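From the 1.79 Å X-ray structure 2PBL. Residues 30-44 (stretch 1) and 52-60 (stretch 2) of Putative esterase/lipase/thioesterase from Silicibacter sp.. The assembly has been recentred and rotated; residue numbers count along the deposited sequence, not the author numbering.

Stretch 1, residues 30-44: DFRNSLQDRARLNLS
Stretch 2, residues 52-60: KFDLFLPEG

The contact is an antiparallel strand pair with a helix laid over one end. Residues 30-35 belong to a helix that begins earlier in the chain; Gln-36 has left helical phi/psi, with positive phi (56/-133), Asp-37 and Arg-38 make a short 3-10 turn, and strand 39-44 then runs against strand 52-56. The strand axes approach to 4.3 Å, with 140° between their N-to-C directions; the helix axis stays 10.9 Å from strand 52-56, at 51°, a gap wide enough for side chains.

The register shows in the backbone bonds. Leu-57 N donates singly to Arg-38 O at 2.8 Å; Arg-40 and Leu-55 form a reciprocal pair, Arg-40 N to Leu-55 O at 2.7 Å and Leu-55 N to Arg-40 O at 2.9 Å. Ala-39 faces Phe-56 as a non-hydrogen-bonded pair, CA to CA 4.7 Å. Beyond Arg-40 the ladder slips by one residue, a beta bulge, and resumes where Leu-43 N gives to Phe-53 O and Phe-53 N to Leu-43 O, both 2.8 Å. Within the bulge Asn-42 adopts phi/psi 53/42, and its N turns from the backbone ladder to Asp-54 OD1, 2.8 Å away at a nearly straight 169°. The m rotamer of Asp-54 thus puts a carboxylate oxygen where the interrupted ladder leaves an amide to be bound.

On the face carrying Ala-39 and Phe-56, the large bump is the Phe-56 ring (chi1 m, chi2 -67°). Its hollow is built from the helix and the first strand. Phe-31, chi1 t, presents its edge to the Phe-56 face, with centroids 5.1 Å apart and planes at 77°; Phe-31 CE2 lies 3.7 Å from Phe-56 CD1. Leu-35 CD2 also reaches Phe-56 CD1 at 3.7 Å, from a chi1 of -134°, between wells. The small Ala-39 CB sits at the ring edge, 3.8 Å from Phe-56 CD1, while Leu-41 CD2 and Arg-32 CG approach Phe-56 CE1 at 3.8 and 4.1 Å. Leu-41 points its CA-to-CB bond away overall, yet its m,t side chain brings the end back to the ring.

The other face, with Arg-40, Leu-43, Phe-53 and Leu-55, packs differently. Phe-53, chi1 p, lays its ring beneath Leu-43: Leu-43 CB stands 3.9 Å from the ring centroid, 17° off the normal. Leu-43 (m,t) then extends CD1 to within 3.9 Å of Leu-55 CB, and Arg-40 CD lies 3.8 Å from Leu-57 CD1.

Polar side chains lie at both ends. Arg-38 leaves sideways and its m,t,m chain brings the end nearer, NH1 donating to Leu-57 O at 2.7 Å from the guanidinium edge, near its plane, while Glu-59 CG covers one guanidinium face, 3.6 Å from Arg-38 CZ. At the far end Ser-44 pairs with Lys-52, CA to CA 4.4 Å. A water there accepts from Lys-52 NZ at 2.9 Å, donates to Asn-42 O at 2.7 Å and hydrogen-bonds Ser-44 OG at 2.6 Å, linking the three groups.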

# COMPACT_ATOMS: atom_id res chain seq x y z
N ASP A 30 11.78 11.23 -12.60
CA ASP A 30 12.04 12.68 -12.50
C ASP A 30 12.12 13.15 -11.04
O ASP A 30 12.98 13.97 -10.68
CB ASP A 30 10.93 13.50 -13.17
CG ASP A 30 10.93 13.39 -14.69
OD1 ASP A 30 11.78 12.66 -15.26
OD2 ASP A 30 10.06 14.05 -15.33
N PHE A 31 11.20 12.66 -10.21
CA PHE A 31 11.20 12.98 -8.79
C PHE A 31 12.49 12.51 -8.14
O PHE A 31 13.08 13.24 -7.38
CB PHE A 31 9.97 12.37 -8.08
CG PHE A 31 10.09 12.39 -6.56
CD1 PHE A 31 9.74 13.52 -5.84
CD2 PHE A 31 10.60 11.28 -5.88
CE1 PHE A 31 9.88 13.55 -4.45
CE2 PHE A 31 10.73 11.29 -4.51
CZ PHE A 31 10.37 12.42 -3.79
N ARG A 32 12.91 11.28 -8.38
CA ARG A 32 14.12 10.79 -7.73
C ARG A 32 15.29 11.67 -8.08
O ARG A 32 16.05 12.10 -7.22
CB ARG A 32 14.43 9.34 -8.11
CG ARG A 32 13.50 8.31 -7.50
CD ARG A 32 13.94 6.89 -7.75
NE ARG A 32 13.91 6.52 -9.17
CZ ARG A 32 12.85 6.06 -9.83
NH1 ARG A 32 11.67 5.93 -9.25
NH2 ARG A 32 12.98 5.74 -11.10
N ASN A 33 15.43 11.95 -9.38
CA ASN A 33 16.50 12.79 -9.87
C ASN A 33 16.48 14.17 -9.26
O ASN A 33 17.54 14.72 -8.99
CB ASN A 33 16.45 12.89 -11.39
CG ASN A 33 16.80 11.60 -12.07
OD1 ASN A 33 17.45 10.72 -11.50
ND2 ASN A 33 16.36 11.46 -13.32
N SER A 34 15.30 14.70 -8.99
CA SER A 34 15.15 16.02 -8.38
C SER A 34 15.61 16.12 -6.94
O SER A 34 16.02 17.18 -6.45
CB SER A 34 13.68 16.44 -8.41
OG SER A 34 12.87 15.61 -7.57
N LEU A 35 15.59 14.98 -6.26
CA LEU A 35 15.85 14.98 -4.83
C LEU A 35 17.33 14.87 -4.47
O LEU A 35 17.72 15.13 -3.32
CB LEU A 35 15.08 13.83 -4.18
CG LEU A 35 14.36 14.22 -2.92
CD1 LEU A 35 13.20 15.18 -3.26
CD2 LEU A 35 13.87 12.94 -2.29
N GLN A 36 18.14 14.47 -5.43
CA GLN A 36 19.57 14.38 -5.19
C GLN A 36 19.87 13.47 -3.99
O GLN A 36 19.28 12.42 -3.90
CB GLN A 36 20.20 15.80 -5.07
CG GLN A 36 19.93 16.74 -6.25
CD GLN A 36 20.37 16.14 -7.59
OE1 GLN A 36 21.38 15.44 -7.68
NE2 GLN A 36 19.61 16.41 -8.64
N ASP A 37 20.72 13.87 -3.05
CA ASP A 37 21.10 12.95 -1.95
C ASP A 37 20.07 12.78 -0.84
O ASP A 37 20.32 12.01 0.08
CB ASP A 37 22.49 13.27 -1.35
N ARG A 38 18.94 13.48 -0.92
CA ARG A 38 17.81 13.22 -0.02
C ARG A 38 17.03 11.97 -0.44
O ARG A 38 16.11 11.55 0.25
CB ARG A 38 16.90 14.42 0.13
CG ARG A 38 17.59 15.48 0.99
CD ARG A 38 16.67 16.57 1.51
NE ARG A 38 16.07 17.40 0.44
CZ ARG A 38 14.79 17.43 0.07
NH1 ARG A 38 13.88 16.64 0.62
NH2 ARG A 38 14.42 18.24 -0.90
N ALA A 39 17.38 11.42 -1.60
CA ALA A 39 16.85 10.15 -2.05
C ALA A 39 17.87 9.06 -1.72
O ALA A 39 18.93 9.01 -2.33
CB ALA A 39 16.58 10.19 -3.53
N ARG A 40 17.57 8.24 -0.72
CA ARG A 40 18.39 7.07 -0.37
C ARG A 40 17.79 5.81 -1.06
O ARG A 40 16.91 5.15 -0.53
CB ARG A 40 18.44 6.90 1.13
CG ARG A 40 19.12 8.04 1.86
CD ARG A 40 19.12 7.81 3.40
NE ARG A 40 19.77 6.55 3.80
CZ ARG A 40 19.77 6.05 5.04
NH1 ARG A 40 19.16 6.70 6.03
NH2 ARG A 40 20.40 4.91 5.28
N LEU A 41 18.27 5.50 -2.25
CA LEU A 41 17.64 4.44 -3.03
C LEU A 41 18.15 3.05 -2.72
O LEU A 41 19.27 2.88 -2.26
CB LEU A 41 17.83 4.72 -4.51
CG LEU A 41 17.36 6.09 -5.01
CD1 LEU A 41 17.64 6.22 -6.49
CD2 LEU A 41 15.90 6.30 -4.75
N ASN A 42 17.31 2.04 -2.95
CA ASN A 42 17.75 0.66 -2.82
C ASN A 42 18.43 0.24 -1.53
O ASN A 42 19.42 -0.51 -1.52
CB ASN A 42 18.62 0.31 -4.04
CG ASN A 42 17.82 0.38 -5.29
OD1 ASN A 42 16.85 -0.37 -5.45
ND2 ASN A 42 18.16 1.31 -6.17
N LEU A 43 17.87 0.70 -0.43
CA LEU A 43 18.32 0.27 0.86
C LEU A 43 17.77 -1.15 1.02
O LEU A 43 16.67 -1.44 0.60
CB LEU A 43 17.79 1.19 1.94
CG LEU A 43 18.27 2.64 1.96
CD1 LEU A 43 17.73 3.37 3.21
CD2 LEU A 43 19.80 2.75 1.90
N SER A 44 18.56 -2.05 1.61
CA SER A 44 18.13 -3.44 1.77
C SER A 44 17.34 -3.67 3.03
O SER A 44 17.64 -3.10 4.07
CB SER A 44 19.33 -4.42 1.80
OG SER A 44 19.78 -4.73 0.50
N LYS A 52 14.26 -4.55 -1.18
CA LYS A 52 14.82 -3.23 -1.14
C LYS A 52 13.72 -2.21 -0.93
O LYS A 52 12.58 -2.50 -1.27
CB LYS A 52 15.40 -2.90 -2.50
CG LYS A 52 16.37 -3.88 -3.10
CD LYS A 52 17.71 -3.80 -2.48
CE LYS A 52 18.65 -4.77 -3.24
NZ LYS A 52 19.93 -4.96 -2.56
N PHE A 53 14.10 -1.06 -0.38
CA PHE A 53 13.23 0.09 -0.25
C PHE A 53 13.98 1.37 -0.52
O PHE A 53 15.21 1.45 -0.37
CB PHE A 53 12.52 0.17 1.11
CG PHE A 53 13.43 0.44 2.29
CD1 PHE A 53 14.17 -0.57 2.88
CD2 PHE A 53 13.46 1.70 2.87
CE1 PHE A 53 14.99 -0.31 3.97
CE2 PHE A 53 14.26 1.97 3.99
CZ PHE A 53 15.01 0.94 4.54
N ASP A 54 13.22 2.35 -0.98
CA ASP A 54 13.71 3.68 -1.20
C ASP A 54 13.26 4.51 0.02
O ASP A 54 12.18 4.32 0.58
CB ASP A 54 13.19 4.27 -2.49
CG ASP A 54 13.77 3.61 -3.76
OD1 ASP A 54 14.81 2.90 -3.73
OD2 ASP A 54 13.16 3.80 -4.82
N LEU A 55 14.16 5.37 0.46
CA LEU A 55 13.92 6.27 1.57
C LEU A 55 14.17 7.71 1.12
O LEU A 55 15.30 8.09 0.75
CB LEU A 55 14.78 5.91 2.76
CG LEU A 55 14.54 6.68 4.05
CD1 LEU A 55 13.10 6.52 4.57
CD2 LEU A 55 15.52 6.15 5.09
N PHE A 56 13.10 8.47 1.13
CA PHE A 56 13.11 9.88 0.75
C PHE A 56 13.04 10.73 2.01
O PHE A 56 12.09 10.64 2.79
CB PHE A 56 11.97 10.21 -0.23
CG PHE A 56 11.98 9.31 -1.43
CD1 PHE A 56 13.01 9.39 -2.35
CD2 PHE A 56 11.01 8.34 -1.61
CE1 PHE A 56 13.07 8.52 -3.41
CE2 PHE A 56 11.07 7.47 -2.68
CZ PHE A 56 12.08 7.57 -3.57
N LEU A 57 14.04 11.60 2.16
CA LEU A 57 14.18 12.43 3.35
C LEU A 57 13.72 13.82 3.08
O LEU A 57 13.99 14.34 1.98
CB LEU A 57 15.65 12.51 3.74
CG LEU A 57 16.30 11.15 3.98
CD1 LEU A 57 17.77 11.28 4.17
CD2 LEU A 57 15.67 10.43 5.16
N PRO A 58 13.04 14.46 4.08
CA PRO A 58 12.63 15.84 3.96
C PRO A 58 13.84 16.70 4.21
O PRO A 58 14.91 16.19 4.55
CB PRO A 58 11.62 16.01 5.12
CG PRO A 58 12.08 15.09 6.15
CD PRO A 58 12.72 13.92 5.42
N GLU A 59 13.68 18.00 4.06
CA GLU A 59 14.82 18.88 4.29
C GLU A 59 15.22 19.00 5.75
O GLU A 59 16.41 19.01 6.05
CB GLU A 59 14.56 20.26 3.70
CG GLU A 59 14.70 20.28 2.21
CD GLU A 59 14.74 21.70 1.72
OE1 GLU A 59 13.69 22.33 1.59
OE2 GLU A 59 15.86 22.16 1.48
N GLY A 60 14.28 19.15 6.67
CA GLY A 60 14.68 19.23 8.08
C GLY A 60 14.71 17.87 8.76
O GLY A 60 14.72 16.83 8.11
O HOH W 1 20.71 -2.76 -0.90